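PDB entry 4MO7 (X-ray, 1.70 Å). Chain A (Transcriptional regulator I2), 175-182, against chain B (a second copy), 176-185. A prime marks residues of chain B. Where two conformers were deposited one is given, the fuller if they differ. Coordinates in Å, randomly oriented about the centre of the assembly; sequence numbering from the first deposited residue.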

# COMPACT_ATOMS: atom_id res chain seq x y z
N ARG A 175 5.59 -13.40 1.48
CA ARG A 175 5.79 -12.30 2.44
C ARG A 175 5.56 -10.91 1.81
O ARG A 175 4.92 -10.04 2.44
CB ARG A 175 7.20 -12.40 3.06
CG ARG A 175 7.62 -11.19 3.92
CD ARG A 175 6.63 -11.00 5.14
NE ARG A 175 7.04 -9.73 5.81
CZ ARG A 175 6.24 -8.97 6.56
NH1 ARG A 175 4.95 -9.30 6.73
NH2 ARG A 175 6.71 -7.82 7.04
N ARG A 176 6.03 -10.71 0.57
CA ARG A 176 5.80 -9.43 -0.13
C ARG A 176 4.27 -9.15 -0.26
O ARG A 176 3.85 -8.02 -0.08
CB ARG A 176 6.35 -9.48 -1.52
CG ARG A 176 7.85 -9.81 -1.62
CD ARG A 176 8.61 -8.62 -1.26
NE ARG A 176 10.01 -8.76 -1.73
CZ ARG A 176 10.87 -7.75 -1.70
NH1 ARG A 176 12.12 -7.91 -2.13
NH2 ARG A 176 10.48 -6.58 -1.23
N PHE A 177 3.47 -10.17 -0.57
CA PHE A 177 2.01 -9.94 -0.75
C PHE A 177 1.42 -9.65 0.62
O PHE A 177 0.57 -8.77 0.78
CB PHE A 177 1.34 -11.24 -1.27
CG PHE A 177 1.53 -11.51 -2.78
CD1 PHE A 177 1.67 -10.50 -3.71
CD2 PHE A 177 1.55 -12.83 -3.23
CE1 PHE A 177 1.83 -10.80 -5.13
CE2 PHE A 177 1.69 -13.15 -4.59
CZ PHE A 177 1.86 -12.16 -5.54
N LEU A 178 1.81 -10.41 1.64
CA LEU A 178 1.27 -10.18 2.98
C LEU A 178 1.65 -8.81 3.56
O LEU A 178 0.83 -8.11 4.21
CB LEU A 178 1.73 -11.34 3.93
CG LEU A 178 1.04 -11.51 5.27
CD1 LEU A 178 -0.50 -11.72 5.13
CD2 LEU A 178 1.70 -12.69 6.01
N THR A 179 2.86 -8.35 3.22
CA THR A 179 3.30 -7.00 3.62
C THR A 179 2.30 -5.98 3.09
O THR A 179 1.84 -5.10 3.84
CB THR A 179 4.72 -6.68 3.12
OG1 THR A 179 5.63 -7.62 3.72
CG2 THR A 179 5.10 -5.34 3.65
N GLY A 180 1.96 -6.09 1.81
CA GLY A 180 1.05 -5.14 1.18
C GLY A 180 -0.37 -5.29 1.70
O GLY A 180 -1.11 -4.28 1.88
N ALA A 181 -0.79 -6.53 1.92
CA ALA A 181 -2.18 -6.75 2.37
C ALA A 181 -2.38 -6.19 3.75
O ALA A 181 -3.43 -5.62 4.04
CB ALA A 181 -2.51 -8.29 2.35
N LEU A 182 -1.40 -6.38 4.64
CA LEU A 182 -1.53 -5.87 6.03
C LEU A 182 -1.39 -4.35 6.08
O LEU A 182 -2.17 -3.68 6.80
CB LEU A 182 -0.48 -6.54 6.98
CG LEU A 182 -0.66 -8.06 7.10
CD1 LEU A 182 0.23 -8.69 8.20
CD2 LEU A 182 -2.12 -8.47 7.47
N ARG B 176 -10.17 -6.92 0.04
CA ARG B 176 -9.39 -5.84 0.65
C ARG B 176 -7.89 -6.25 0.79
O ARG B 176 -7.02 -5.44 0.54
CB ARG B 176 -9.88 -5.54 2.04
CG ARG B 176 -11.37 -5.16 2.13
CD ARG B 176 -11.53 -3.78 1.69
NE ARG B 176 -12.83 -3.25 2.15
CZ ARG B 176 -13.16 -1.97 2.04
NH1 ARG B 176 -14.34 -1.53 2.45
NH2 ARG B 176 -12.29 -1.14 1.50
N PHE B 177 -7.63 -7.49 1.17
CA PHE B 177 -6.21 -7.93 1.36
C PHE B 177 -5.57 -8.03 -0.01
O PHE B 177 -4.43 -7.63 -0.21
CB PHE B 177 -6.19 -9.35 1.98
CG PHE B 177 -6.45 -9.42 3.50
CD1 PHE B 177 -6.11 -8.40 4.36
CD2 PHE B 177 -7.05 -10.55 4.04
CE1 PHE B 177 -6.37 -8.49 5.79
CE2 PHE B 177 -7.29 -10.70 5.41
CZ PHE B 177 -6.99 -9.67 6.29
N LEU B 178 -6.28 -8.59 -0.98
CA LEU B 178 -5.72 -8.72 -2.33
C LEU B 178 -5.46 -7.37 -3.00
O LEU B 178 -4.42 -7.15 -3.68
CB LEU B 178 -6.66 -9.62 -3.20
CG LEU B 178 -6.13 -10.16 -4.52
CD1 LEU B 178 -4.85 -11.02 -4.34
CD2 LEU B 178 -7.26 -10.97 -5.20
N THR B 179 -6.33 -6.40 -2.71
CA THR B 179 -6.13 -5.02 -3.21
C THR B 179 -4.76 -4.52 -2.73
O THR B 179 -3.97 -3.99 -3.52
CB THR B 179 -7.24 -4.07 -2.75
OG1 THR B 179 -8.49 -4.55 -3.30
CG2 THR B 179 -7.00 -2.74 -3.38
N GLY B 180 -4.50 -4.68 -1.44
CA GLY B 180 -3.24 -4.20 -0.86
C GLY B 180 -2.05 -5.00 -1.35
O GLY B 180 -0.94 -4.44 -1.58
N ALA B 181 -2.22 -6.31 -1.48
CA ALA B 181 -1.09 -7.16 -1.89
C ALA B 181 -0.68 -6.84 -3.31
O ALA B 181 0.51 -6.81 -3.61
CB ALA B 181 -1.47 -8.67 -1.77
N LEU B 182 -1.66 -6.62 -4.19
CA LEU B 182 -1.33 -6.32 -5.61
C LEU B 182 -0.79 -4.90 -5.76
O LEU B 182 0.20 -4.69 -6.51
CB LEU B 182 -2.58 -6.51 -6.53
CG LEU B 182 -3.11 -7.96 -6.55
CD1 LEU B 182 -4.20 -8.19 -7.62
CD2 LEU B 182 -1.98 -9.00 -6.87
N SER B 183 -1.38 -3.95 -5.06
CA SER B 183 -0.95 -2.54 -5.18
C SER B 183 0.51 -2.38 -4.76
O SER B 183 1.29 -1.64 -5.37
CB SER B 183 -1.84 -1.65 -4.33
OG SER B 183 -1.42 -0.32 -4.50
N TRP B 184 0.87 -3.10 -3.72
CA TRP B 184 2.21 -2.98 -3.12
C TRP B 184 3.31 -3.48 -4.04
O TRP B 184 4.50 -3.18 -3.78
CB TRP B 184 2.24 -3.81 -1.82
CG TRP B 184 3.46 -3.72 -0.99
CD1 TRP B 184 4.47 -4.71 -0.82
CD2 TRP B 184 3.89 -2.60 -0.19
NE1 TRP B 184 5.44 -4.23 0.03
CE2 TRP B 184 5.11 -2.97 0.44
CE3 TRP B 184 3.34 -1.35 0.10
CZ2 TRP B 184 5.78 -2.11 1.32
CZ3 TRP B 184 4.02 -0.49 0.95
CH2 TRP B 184 5.22 -0.88 1.55
N THR B 185 2.94 -4.22 -5.08
CA THR B 185 3.92 -4.80 -6.00
C THR B 185 4.72 -3.68 -6.70
O THR B 185 5.83 -3.94 -7.16
CB THR B 185 3.40 -5.81 -7.03
OG1 THR B 185 2.48 -5.20 -7.90
CG2 THR B 185 2.70 -7.00 -6.39
O HOH W 1 3.12 -7.16 -2.72
O HOH W 2 8.04 -5.41 0.61
O HOH W 3 -5.93 -4.83 3.13

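The two stretches meet as a close, glycine- and alanine-lined crossing of helices from two copies of the same protein, held by backbone packing, CA-H...O contacts and bridging waters, with no direct hydrogen bond between them. The helix axes approach to 6.4 Å, and their N-to-C directions differ by 118°. Such proximity depends on small residues at the crossing, where Gly180 lies against Ala181′ with a CA to CA distance of 4.3 Å, and Ala181 against Gly180′ at 4.2 Å.

Glycine suits this position because there is no room for a side chain. An ideal CB on Gly180 would lie 2.5 Å from Gly180′ O and 2.4 Å from Trp184′ CB; one on Gly180′ would lie 2.5 Å from Gly180 O. The bare CA atoms instead allow reciprocal CA-H...O contacts, from Gly180 CA to Gly180′ O and from Gly180′ CA to Gly180 O, each 3.5 Å. The same arrangement leaves the two acceptors Gly180 O and Gly180′ O 3.5 Å apart, close but not bonded.

Alanine fills the adjoining space with a single methyl. Ala181 CB comes to 3.3 Å from Phe177′ O, and Ala181′ CB to 3.3 Å from Phe177 O, while the CA atoms of Ala181 and Ala181′ make 3.5 Å CA-H...O contacts to the same carbonyl oxygens, Phe177′ O and Phe177 O respectively. These oxygens also accept the helical hydrogen bonds of their own chains. The methyls pack against the phenylalanines as well, at 3.8 Å for both Ala181 CB to Phe177′ CB and Ala181′ CB to Phe177 CB. Both phenylalanines are buried; the ring of Phe177 presents its edge to Thr185′ CG2, 4.1 Å from Phe177 CE1.

Trp184′ extends the contact along chain A and has the largest covered area of any residue here. Its CB packs 3.5 Å from Gly180 CA, and one face of its ring lies over Gly180 N, a position accessible because glycine leaves the helix surface flat. Thr179 adds a methyl, with CG2 3.8 Å from Trp184′ NE1, while its OG1 donates to Arg175 O at 2.8 Å, satisfying the hydroxyl within its own helix.

Water joins the polar groups at the margins. One molecule donates to Ala181′ O (2.8 Å) and, weakly, to Arg176 O (2.9 Å); a second repeats this bridge between Ala181 O (2.8 Å) and Arg176′ O (2.9 Å, again weak). A third accepts from Trp184′ NE1 at 2.9 Å and Arg176 NH2 at 3.3 Å, linking the indole to the guanidinium.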